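Local structure of type I site-specific restriction-modification system, R (Restriction) subunit (Vibrio vulnificus, 3H1T) at residues A[167-172]-A[219-224]; A[184-189]-A[212-217]; A[226-231]-A[302-307]; A[233-238]-A[274-279]. The protein probably serves as the ATP-dependent, DNA-translocating and DNA-cutting subunit of a type I restriction enzyme, this fragment including its two helicase-like motor domains. All coordinates share one frame; numbering follows the deposited sequence.

How the interactions relate
All four contacts lie in, or at the entry to, the first of the two helicase-like motor domains, around its seven-stranded parallel sheet. Helix 211-224 is shared by interactions 1 and 2, whose centres are about 10 Å apart; along the chain, interaction 2 is nested inside the loop closed by interaction 1. The same helix then runs into the connection used by interactions 3 and 4, about 8 Å apart between centres, with interaction 4 nested inside interaction 3. There Arg237 joins the two: its N bonds Asp304 OD1, and its NH2 bonds Phe302 O. Interactions 1 and 2 pack the P-loop helix against what precedes it; 3 and 4 join the chain that follows it to the sheet.

Interaction 1: A[167-172]-A[219-224]; sequences LLSPYH and SWKLWS
Lys221 and Ser169 exchange hydrogen bonds that tie segment 167-172 to the helix 219-224. The ammonium NZ of Lys221 donates to two carbonyls of segment 167-172, Ser169 O at 2.7 Å and Leu167 O at 2.9 Å. It sits near the carbonyl plane of the first, tilted by 16°, but well above that of the second. Bends at chi3 and chi4, each near 70°, curl the end of the lysine back to the segment, a reach that suits a long flexible chain. In return Ser169 OG, anti to its backbone N, donates to Lys221 O at 2.8 Å, in the carbonyl plane on a lone pair; a short hydroxyl is enough here because the two backbones come close at this point.

The helix is the one that follows the P-loop of the first RecA-like motor domain, and the loop leads from helix 164-167 into that domain's opening helix, 181-195.

Contacts of the aromatic rings continue the seam. His172 turns its ring edge to one face of Trp220, planes at 80°, a T-shaped pair with CD2 above the rim of the six-membered ring, nearest CZ2. Its CB makes a CH-pi contact with the five-membered ring, 3.7 Å from the centroid. Pro170 O meets the indole edge at CD1, 3.4 Å away. Tyr171 crosses the lysine chain, its CE1 3.8 Å from Lys221 CD, while its hydroxyl bonds Asn188 of helix 181-195.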
# COMPACT_ATOMS: atom_id res chain seq x y z
N LEU A 167 12.70 20.45 -3.31
CA LEU A 167 12.08 19.58 -4.30
C LEU A 167 13.04 18.49 -4.75
O LEU A 167 12.61 17.37 -5.01
CB LEU A 167 11.63 20.37 -5.52
CG LEU A 167 10.75 19.57 -6.49
CD1 LEU A 167 9.33 19.60 -5.95
CD2 LEU A 167 10.77 20.16 -7.89
N LEU A 168 14.32 18.82 -4.82
CA LEU A 168 15.33 17.86 -5.27
C LEU A 168 16.13 17.24 -4.13
O LEU A 168 17.04 16.45 -4.38
CB LEU A 168 16.30 18.51 -6.25
CG LEU A 168 15.74 19.14 -7.53
CD1 LEU A 168 16.89 19.71 -8.36
CD2 LEU A 168 14.95 18.12 -8.34
N SER A 169 15.80 17.59 -2.89
CA SER A 169 16.51 17.04 -1.73
C SER A 169 16.54 15.51 -1.86
O SER A 169 15.51 14.88 -2.00
CB SER A 169 15.77 17.47 -0.45
OG SER A 169 16.36 16.93 0.72
N PRO A 170 17.75 14.91 -1.81
CA PRO A 170 17.98 13.46 -1.92
C PRO A 170 17.24 12.57 -0.93
O PRO A 170 16.98 12.97 0.20
CB PRO A 170 19.51 13.34 -1.79
CG PRO A 170 20.01 14.67 -2.32
CD PRO A 170 19.03 15.62 -1.65
N TYR A 171 16.88 11.37 -1.39
CA TYR A 171 16.24 10.40 -0.52
C TYR A 171 17.37 9.94 0.37
O TYR A 171 18.54 10.31 0.18
CB TYR A 171 15.72 9.16 -1.28
CG TYR A 171 14.54 9.35 -2.19
CD1 TYR A 171 13.58 10.32 -1.92
CD2 TYR A 171 14.37 8.53 -3.29
CE1 TYR A 171 12.46 10.47 -2.75
CE2 TYR A 171 13.26 8.67 -4.12
CZ TYR A 171 12.31 9.64 -3.85
OH TYR A 171 11.24 9.78 -4.69
N HIS A 172 17.03 9.09 1.32
CA HIS A 172 18.02 8.51 2.18
C HIS A 172 18.14 7.10 1.59
O HIS A 172 17.16 6.35 1.60
CB HIS A 172 17.52 8.49 3.61
CG HIS A 172 18.48 7.86 4.57
ND1 HIS A 172 18.53 6.50 4.79
CD2 HIS A 172 19.48 8.40 5.30
CE1 HIS A 172 19.51 6.23 5.62
NE2 HIS A 172 20.11 7.36 5.95
N SER A 219 9.75 13.33 5.28
CA SER A 219 10.39 13.95 6.44
C SER A 219 11.86 14.21 6.16
O SER A 219 12.36 15.31 6.38
CB SER A 219 10.27 13.05 7.66
OG SER A 219 8.95 12.58 7.81
N TRP A 220 12.56 13.19 5.66
CA TRP A 220 13.97 13.36 5.38
C TRP A 220 14.20 14.45 4.33
O TRP A 220 15.00 15.36 4.54
CB TRP A 220 14.58 12.02 4.93
CG TRP A 220 16.05 12.07 4.72
CD1 TRP A 220 16.70 12.17 3.53
CD2 TRP A 220 17.07 12.01 5.73
NE1 TRP A 220 18.06 12.17 3.72
CE2 TRP A 220 18.31 12.07 5.07
CE3 TRP A 220 17.04 11.91 7.13
CZ2 TRP A 220 19.53 12.03 5.75
CZ3 TRP A 220 18.26 11.86 7.81
CH2 TRP A 220 19.49 11.92 7.12
N LYS A 221 13.47 14.38 3.22
CA LYS A 221 13.62 15.38 2.16
C LYS A 221 13.48 16.80 2.70
O LYS A 221 14.38 17.63 2.53
CB LYS A 221 12.60 15.14 1.03
CG LYS A 221 13.04 14.10 -0.01
CD LYS A 221 12.00 13.89 -1.11
CE LYS A 221 11.84 15.11 -2.02
NZ LYS A 221 13.00 15.36 -2.91
N LEU A 222 12.37 17.09 3.37
CA LEU A 222 12.13 18.42 3.92
C LEU A 222 13.06 18.78 5.08
O LEU A 222 13.48 19.94 5.19
CB LEU A 222 10.68 18.54 4.37
CG LEU A 222 9.62 18.51 3.27
CD1 LEU A 222 8.31 18.02 3.85
CD2 LEU A 222 9.48 19.89 2.67
N TRP A 223 13.40 17.82 5.92
CA TRP A 223 14.27 18.08 7.07
C TRP A 223 15.69 18.48 6.64
O TRP A 223 16.14 19.60 6.87
CB TRP A 223 14.36 16.85 7.97
CG TRP A 223 15.18 17.07 9.21
CD1 TRP A 223 14.90 17.92 10.25
CD2 TRP A 223 16.40 16.41 9.55
NE1 TRP A 223 15.87 17.82 11.22
CE2 TRP A 223 16.81 16.90 10.81
CE3 TRP A 223 17.20 15.44 8.92
CZ2 TRP A 223 17.97 16.45 11.45
CZ3 TRP A 223 18.36 15.00 9.55
CH2 TRP A 223 18.73 15.51 10.80
N SER A 224 16.38 17.54 6.01
CA SER A 224 17.73 17.78 5.56
C SER A 224 17.86 19.03 4.70
O SER A 224 18.94 19.62 4.62
CB SER A 224 18.23 16.55 4.79
OG SER A 224 17.26 16.10 3.87

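Interaction 2: A[184-189]-A[212-217]; sequences QIAINR and TVVAFQ
Ile187 carries the tight part of this contact, reaching from helix 184-189 into the groove beside Val214 and Gln217 of helix 212-217. Its CG1 lies 3.7 Å from Val214 CA, and the same carbon meets Val214 CG1 at 3.8 Å as the two side chains slide past each other in opposite directions. CG1 is anti to the carbonyl carbon (chi1 -63°), and an extended chi2 of 163° carries CD1 onward to Gln217 CB, only 3.4 Å away. One turn of helix is thus gripped at two points, i and i+3, by a single branched chain. Gln217 contributes its CB and CG; a bend at chi2 then turns CD away from Ile187, and the side chain packs on Tyr171. Next to Ile187, Ala186, small enough to let the backbones approach, sets CB 4.0 Å from Val214 CG2 and equally near Val214 CG1.

The packing is looser elsewhere. From a closest approach of 9.1 Å between the axes of the two short segments, the helices diverge by 34°, and Val213, partly exposed, adds very little. On the partly exposed flank of helix 184-189, Arg189 turns instead to Ile357 O.

Thr212 ends the Walker A sequence, so this is the P-loop helix of a RecA-like fold, packed against the helix before strand 200-205, the first along the chain of the seven-stranded sheet, as in superfamily 2 helicase motors.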
# COMPACT_ATOMS: atom_id res chain seq x y z
N GLN A 184 7.67 6.66 -4.62
CA GLN A 184 8.29 7.87 -5.09
C GLN A 184 7.23 8.87 -5.56
O GLN A 184 7.39 10.07 -5.34
CB GLN A 184 9.26 7.53 -6.22
CG GLN A 184 10.54 6.87 -5.77
CD GLN A 184 11.49 6.59 -6.91
OE1 GLN A 184 11.80 7.50 -7.68
NE2 GLN A 184 11.97 5.35 -7.02
N ILE A 185 6.18 8.38 -6.23
CA ILE A 185 5.11 9.25 -6.69
C ILE A 185 4.52 9.92 -5.46
O ILE A 185 4.40 11.14 -5.39
CB ILE A 185 3.94 8.46 -7.37
CG1 ILE A 185 4.48 7.58 -8.49
CG2 ILE A 185 2.89 9.41 -7.90
CD1 ILE A 185 5.35 8.31 -9.44
N ALA A 186 4.17 9.09 -4.49
CA ALA A 186 3.59 9.57 -3.25
C ALA A 186 4.50 10.62 -2.60
O ALA A 186 4.07 11.73 -2.31
CB ALA A 186 3.38 8.41 -2.30
N ILE A 187 5.75 10.25 -2.38
CA ILE A 187 6.69 11.16 -1.75
C ILE A 187 6.85 12.50 -2.44
O ILE A 187 6.78 13.54 -1.80
CB ILE A 187 8.08 10.49 -1.62
CG1 ILE A 187 7.98 9.26 -0.71
CG2 ILE A 187 9.08 11.49 -1.05
CD1 ILE A 187 9.15 8.33 -0.83
N ASN A 188 7.06 12.48 -3.75
CA ASN A 188 7.25 13.71 -4.52
C ASN A 188 6.01 14.62 -4.58
O ASN A 188 6.14 15.84 -4.53
CB ASN A 188 7.70 13.36 -5.94
CG ASN A 188 9.14 12.85 -6.00
OD1 ASN A 188 9.74 12.52 -4.97
ND2 ASN A 188 9.68 12.78 -7.20
N ARG A 189 4.82 14.03 -4.66
CA ARG A 189 3.61 14.84 -4.72
C ARG A 189 3.30 15.48 -3.38
O ARG A 189 2.65 16.52 -3.32
CB ARG A 189 2.41 14.01 -5.17
CG ARG A 189 2.57 13.49 -6.57
CD ARG A 189 1.26 13.04 -7.15
NE ARG A 189 1.44 12.53 -8.49
CZ ARG A 189 0.50 11.89 -9.18
NH1 ARG A 189 -0.70 11.70 -8.64
NH2 ARG A 189 0.78 11.43 -10.39
N THR A 212 4.96 3.81 5.63
CA THR A 212 6.04 4.30 6.49
C THR A 212 7.28 4.72 5.70
O THR A 212 7.97 5.66 6.10
CB THR A 212 6.44 3.26 7.54
OG1 THR A 212 5.35 3.05 8.46
CG2 THR A 212 7.66 3.73 8.32
N VAL A 213 7.56 4.03 4.60
CA VAL A 213 8.71 4.37 3.76
C VAL A 213 8.48 5.78 3.20
O VAL A 213 9.40 6.61 3.16
CB VAL A 213 8.86 3.37 2.58
CG1 VAL A 213 9.88 3.89 1.56
CG2 VAL A 213 9.32 2.03 3.10
N VAL A 214 7.24 6.04 2.80
CA VAL A 214 6.84 7.34 2.28
C VAL A 214 6.90 8.40 3.39
O VAL A 214 7.48 9.46 3.21
CB VAL A 214 5.39 7.29 1.74
CG1 VAL A 214 4.91 8.69 1.41
CG2 VAL A 214 5.35 6.42 0.49
N ALA A 215 6.32 8.09 4.54
CA ALA A 215 6.32 9.01 5.67
C ALA A 215 7.74 9.45 6.01
O ALA A 215 7.99 10.64 6.21
CB ALA A 215 5.68 8.35 6.88
N PHE A 216 8.66 8.48 6.04
CA PHE A 216 10.07 8.74 6.34
C PHE A 216 10.79 9.60 5.30
O PHE A 216 11.46 10.56 5.65
CB PHE A 216 10.83 7.42 6.51
CG PHE A 216 12.32 7.57 6.56
CD1 PHE A 216 12.95 8.12 7.68
CD2 PHE A 216 13.11 7.17 5.47
CE1 PHE A 216 14.33 8.26 7.71
CE2 PHE A 216 14.50 7.31 5.50
CZ PHE A 216 15.11 7.86 6.62
N GLN A 217 10.64 9.27 4.02
CA GLN A 217 11.33 10.04 2.98
C GLN A 217 10.81 11.47 2.80
O GLN A 217 11.56 12.35 2.38
CB GLN A 217 11.31 9.28 1.64
CG GLN A 217 12.04 7.93 1.66
CD GLN A 217 13.57 8.04 1.64
OE1 GLN A 217 14.27 7.03 1.52
NE2 GLN A 217 14.09 9.25 1.74

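Interaction 3: A[226-231]-A[302-307]; sequences RWNRTG and FFDLII
Arg229 and Asp304 meet in a buried loop-to-strand contact at the N-terminal end of the central strand 305-308 of the parallel sheet, in the RecA-like domain. Segment 226-231 follows the P-loop helix, whose end is closed by a Schellman motif at Arg226, with its positive phi. Strand 305-308 runs on to the DECH sequence, the Walker B motif of this helicase family, so the contact joins a loop to the start of a strand directed toward the expected nucleotide site.

The main polar link runs from backbone to side chain. Arg229 N donates to Asp304 OD2 at 3.0 Å, with an angle of 154° at the hydrogen, using the anti lone pair of that oxygen. The other oxygen, OD1, takes the backbone N of Arg237. A buried carboxylate is thereby satisfied by two main-chain N-H groups, and aspartate, short and with two acceptors, suits a place between two loops. Asp304 and the guanidinium of Arg229 do not pair: Arg229 NE stays 5.3 Å from Asp304 OD2, although the opposite charges may still attract weakly. The arginine instead lays its aliphatic part on the backbone, CG 3.7 Å from Asp304 CA.

Trp227 closes the apolar side, wide enough to span from the loop to the strand and backed by Leu222 of helix 211-224. Its CG is anti to the backbone N (chi1 160°), and the indole meets segment 302-307 by its rim. CH2 lies 3.5 Å from Asp304 O, close to the ring plane, and CZ3 comes within 4.1 Å of Leu305 CB.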
# COMPACT_ATOMS: atom_id res chain seq x y z
N ARG A 226 16.32 21.81 5.23
CA ARG A 226 16.09 22.97 6.09
C ARG A 226 14.81 23.70 5.68
O ARG A 226 14.73 24.93 5.77
CB ARG A 226 17.27 23.96 6.02
CG ARG A 226 18.65 23.36 6.27
CD ARG A 226 18.66 22.47 7.51
NE ARG A 226 19.97 22.47 8.17
CZ ARG A 226 20.49 23.54 8.76
NH1 ARG A 226 19.81 24.69 8.77
NH2 ARG A 226 21.68 23.48 9.34
N TRP A 227 13.80 22.95 5.23
CA TRP A 227 12.52 23.53 4.85
C TRP A 227 11.69 23.80 6.10
O TRP A 227 11.83 23.10 7.11
CB TRP A 227 11.71 22.58 3.94
CG TRP A 227 10.22 22.92 3.93
CD1 TRP A 227 9.59 23.85 3.14
CD2 TRP A 227 9.23 22.47 4.87
NE1 TRP A 227 8.29 24.02 3.55
CE2 TRP A 227 8.04 23.19 4.61
CE3 TRP A 227 9.24 21.54 5.93
CZ2 TRP A 227 6.88 23.02 5.36
CZ3 TRP A 227 8.08 21.37 6.67
CH2 TRP A 227 6.91 22.11 6.38
N ASN A 228 10.81 24.79 6.04
CA ASN A 228 9.94 25.07 7.16
C ASN A 228 8.91 26.14 6.82
O ASN A 228 9.02 26.82 5.80
CB ASN A 228 10.73 25.45 8.42
CG ASN A 228 11.45 26.79 8.32
OD1 ASN A 228 11.46 27.57 9.28
ND2 ASN A 228 12.09 27.05 7.17
N ARG A 229 7.89 26.25 7.67
CA ARG A 229 6.81 27.21 7.50
C ARG A 229 7.20 28.69 7.37
O ARG A 229 6.63 29.43 6.55
CB ARG A 229 5.84 27.10 8.67
CG ARG A 229 5.03 25.83 8.75
CD ARG A 229 3.63 26.21 9.19
NE ARG A 229 3.69 27.14 10.31
CZ ARG A 229 3.51 26.80 11.58
NH1 ARG A 229 3.25 25.54 11.90
NH2 ARG A 229 3.60 27.72 12.54
N THR A 230 8.16 29.13 8.18
CA THR A 230 8.57 30.53 8.16
C THR A 230 9.60 30.88 7.09
O THR A 230 9.65 32.02 6.62
CB THR A 230 9.10 30.93 9.54
OG1 THR A 230 10.24 30.13 9.88
CG2 THR A 230 8.01 30.73 10.58
N GLY A 231 10.43 29.91 6.73
CA GLY A 231 11.41 30.14 5.69
C GLY A 231 12.78 30.67 6.08
O GLY A 231 13.45 31.32 5.28
N PHE A 302 4.16 25.19 16.91
CA PHE A 302 5.40 24.48 17.22
C PHE A 302 5.88 23.79 15.95
O PHE A 302 6.88 24.19 15.35
CB PHE A 302 5.16 23.44 18.33
CG PHE A 302 6.43 22.82 18.87
CD1 PHE A 302 7.39 23.60 19.50
CD2 PHE A 302 6.66 21.44 18.75
CE1 PHE A 302 8.55 23.03 20.02
CE2 PHE A 302 7.82 20.85 19.26
CZ PHE A 302 8.77 21.64 19.89
N PHE A 303 5.13 22.76 15.52
CA PHE A 303 5.45 21.97 14.33
C PHE A 303 5.26 22.65 12.97
O PHE A 303 4.38 23.50 12.79
CB PHE A 303 4.61 20.69 14.31
CG PHE A 303 4.66 19.90 15.59
CD1 PHE A 303 3.76 20.16 16.60
CD2 PHE A 303 5.59 18.88 15.76
CE1 PHE A 303 3.77 19.42 17.78
CE2 PHE A 303 5.61 18.13 16.93
CZ PHE A 303 4.69 18.40 17.95
N ASP A 304 6.08 22.25 12.00
CA ASP A 304 5.97 22.79 10.65
C ASP A 304 5.16 21.77 9.84
O ASP A 304 4.49 22.11 8.85
CB ASP A 304 7.36 22.94 10.01
CG ASP A 304 8.28 23.85 10.80
OD1 ASP A 304 8.80 23.42 11.86
OD2 ASP A 304 8.49 25.01 10.37
N LEU A 305 5.23 20.53 10.30
CA LEU A 305 4.56 19.42 9.64
C LEU A 305 4.14 18.31 10.59
O LEU A 305 4.82 18.01 11.57
CB LEU A 305 5.50 18.83 8.60
CG LEU A 305 4.94 17.64 7.81
CD1 LEU A 305 3.81 18.15 6.93
CD2 LEU A 305 6.03 17.00 6.96
N ILE A 306 3.00 17.72 10.27
CA ILE A 306 2.44 16.61 11.01
C ILE A 306 2.01 15.55 10.01
O ILE A 306 1.31 15.86 9.04
CB ILE A 306 1.20 17.04 11.80
CG1 ILE A 306 1.57 18.12 12.82
CG2 ILE A 306 0.57 15.81 12.46
CD1 ILE A 306 1.43 17.70 14.26
N ILE A 307 2.41 14.30 10.24
CA ILE A 307 2.05 13.20 9.35
C ILE A 307 1.25 12.15 10.11
O ILE A 307 1.72 11.63 11.12
CB ILE A 307 3.32 12.58 8.70
CG1 ILE A 307 3.94 13.60 7.74
CG2 ILE A 307 2.97 11.30 7.94
CD1 ILE A 307 5.32 13.24 7.24

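Interaction 4: A[233-238]-A[274-279]; sequences YRKPRI and SREIYF
Arg237 lies alongside Tyr278, both pointing the same way, with its CG 3.9 Å from Tyr278 CE1 and the guanidinium plane turned 55° from the ring. The contact is the beginning of a parallel strand pair in the RecA-like sheet, where strand 238-242 lies between 277-281 and 305-308.

Arginine suits this place because its CG packs beside the tyrosine while its polar end goes elsewhere: NH2 bonds Phe302 O, and the group makes a cation-pi contact with the Phe302 ring. The hydroxyl of Tyr278 is bonded to Val272 O.

Ile238 faces Ile277 in register, their branched chains on the same side of the sheet, as befits buried strands. Ile277 packs there on Trp223 of helix 211-224, and Ile238 on Leu305. Lys235 and Glu276 carry opposite charges but form no salt bridge, the lysine having a cation-pi contact with Trp223.

As in any parallel pair, one residue bonds to two that flank its partner. Ile238 N donates to Glu276 O at 3.0 Å, and a CA-H...O contact from Arg237 CA reaches the same oxygen at 3.4 Å. Tyr278 N returns a bond of 2.7 Å to Ile238 O, with an angle of 164° at the hydrogen.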
# COMPACT_ATOMS: atom_id res chain seq x y z
N TYR A 233 16.50 29.51 8.28
CA TYR A 233 17.38 28.37 8.16
C TYR A 233 17.10 27.18 9.09
O TYR A 233 17.57 26.07 8.82
CB TYR A 233 18.85 28.82 8.29
CG TYR A 233 19.31 29.63 7.10
CD1 TYR A 233 19.13 29.15 5.79
CD2 TYR A 233 19.89 30.89 7.25
CE1 TYR A 233 19.50 29.91 4.68
CE2 TYR A 233 20.27 31.66 6.14
CZ TYR A 233 20.07 31.16 4.85
OH TYR A 233 20.39 31.92 3.75
N ARG A 234 16.32 27.39 10.14
CA ARG A 234 16.00 26.33 11.10
C ARG A 234 15.49 25.03 10.48
O ARG A 234 14.83 25.04 9.44
CB ARG A 234 14.95 26.80 12.13
CG ARG A 234 15.46 27.57 13.36
CD ARG A 234 16.91 27.24 13.72
NE ARG A 234 17.80 27.80 12.71
CZ ARG A 234 18.99 28.34 12.96
NH1 ARG A 234 19.44 28.39 14.21
NH2 ARG A 234 19.72 28.83 11.97
N LYS A 235 15.82 23.91 11.13
CA LYS A 235 15.33 22.61 10.71
C LYS A 235 13.83 22.66 10.98
O LYS A 235 13.34 23.45 11.80
CB LYS A 235 15.95 21.49 11.54
CG LYS A 235 17.41 21.22 11.26
CD LYS A 235 17.59 20.40 9.99
CE LYS A 235 19.04 19.96 9.83
NZ LYS A 235 19.29 19.37 8.48
N PRO A 236 13.06 21.81 10.29
CA PRO A 236 11.62 21.83 10.54
C PRO A 236 11.28 20.95 11.75
O PRO A 236 12.08 20.11 12.17
CB PRO A 236 11.06 21.26 9.24
CG PRO A 236 12.08 20.24 8.89
CD PRO A 236 13.38 21.00 9.10
N ARG A 237 10.10 21.15 12.33
CA ARG A 237 9.71 20.31 13.46
C ARG A 237 8.58 19.46 12.89
O ARG A 237 7.60 19.99 12.33
CB ARG A 237 9.24 21.17 14.63
CG ARG A 237 9.74 20.68 15.99
CD ARG A 237 10.28 21.87 16.78
NE ARG A 237 9.63 23.11 16.35
CZ ARG A 237 9.90 24.31 16.86
NH1 ARG A 237 10.81 24.42 17.82
NH2 ARG A 237 9.28 25.39 16.39
N ILE A 238 8.71 18.14 13.04
CA ILE A 238 7.75 17.19 12.48
C ILE A 238 7.21 16.19 13.49
O ILE A 238 7.98 15.53 14.20
CB ILE A 238 8.43 16.38 11.33
CG1 ILE A 238 9.27 17.32 10.47
CG2 ILE A 238 7.38 15.69 10.47
CD1 ILE A 238 8.47 18.46 9.88
N SER A 274 12.73 20.47 22.77
CA SER A 274 14.06 20.72 22.24
C SER A 274 14.42 19.85 21.03
O SER A 274 15.33 20.20 20.27
CB SER A 274 15.11 20.56 23.34
OG SER A 274 15.29 19.20 23.68
N ARG A 275 13.72 18.74 20.84
CA ARG A 275 13.99 17.84 19.71
C ARG A 275 13.43 18.36 18.37
O ARG A 275 12.91 19.48 18.31
CB ARG A 275 13.42 16.44 20.00
CG ARG A 275 14.24 15.64 21.00
CD ARG A 275 15.39 14.91 20.32
NE ARG A 275 16.33 14.29 21.26
CZ ARG A 275 17.25 14.97 21.94
NH1 ARG A 275 17.36 16.28 21.79
NH2 ARG A 275 18.08 14.33 22.77
N GLU A 276 13.55 17.56 17.30
CA GLU A 276 13.08 17.96 15.97
C GLU A 276 12.07 17.01 15.32
O GLU A 276 11.12 17.44 14.66
CB GLU A 276 14.25 18.13 15.01
CG GLU A 276 15.54 18.54 15.69
CD GLU A 276 16.42 19.36 14.78
OE1 GLU A 276 15.86 19.99 13.87
OE2 GLU A 276 17.66 19.38 14.99
N ILE A 277 12.28 15.71 15.48
CA ILE A 277 11.36 14.72 14.92
C ILE A 277 10.65 13.96 16.04
O ILE A 277 11.26 13.16 16.75
CB ILE A 277 12.11 13.70 14.01
CG1 ILE A 277 12.33 14.31 12.62
CG2 ILE A 277 11.31 12.41 13.89
CD1 ILE A 277 13.30 15.48 12.59
N TYR A 278 9.34 14.20 16.16
CA TYR A 278 8.52 13.57 17.20
C TYR A 278 7.58 12.45 16.76
O TYR A 278 7.03 12.46 15.66
CB TYR A 278 7.67 14.63 17.90
CG TYR A 278 8.48 15.71 18.58
CD1 TYR A 278 9.10 16.72 17.84
CD2 TYR A 278 8.61 15.73 19.97
CE1 TYR A 278 9.81 17.73 18.47
CE2 TYR A 278 9.33 16.74 20.61
CZ TYR A 278 9.93 17.74 19.85
OH TYR A 278 10.61 18.75 20.50
N PHE A 279 7.39 11.47 17.65
CA PHE A 279 6.50 10.35 17.40
C PHE A 279 5.53 10.32 18.58
O PHE A 279 5.91 10.64 19.70
CB PHE A 279 7.27 9.02 17.37
CG PHE A 279 8.42 9.01 16.40
CD1 PHE A 279 9.67 9.49 16.78
CD2 PHE A 279 8.26 8.51 15.11
CE1 PHE A 279 10.76 9.46 15.88
CE2 PHE A 279 9.32 8.47 14.21
CZ PHE A 279 10.58 8.95 14.59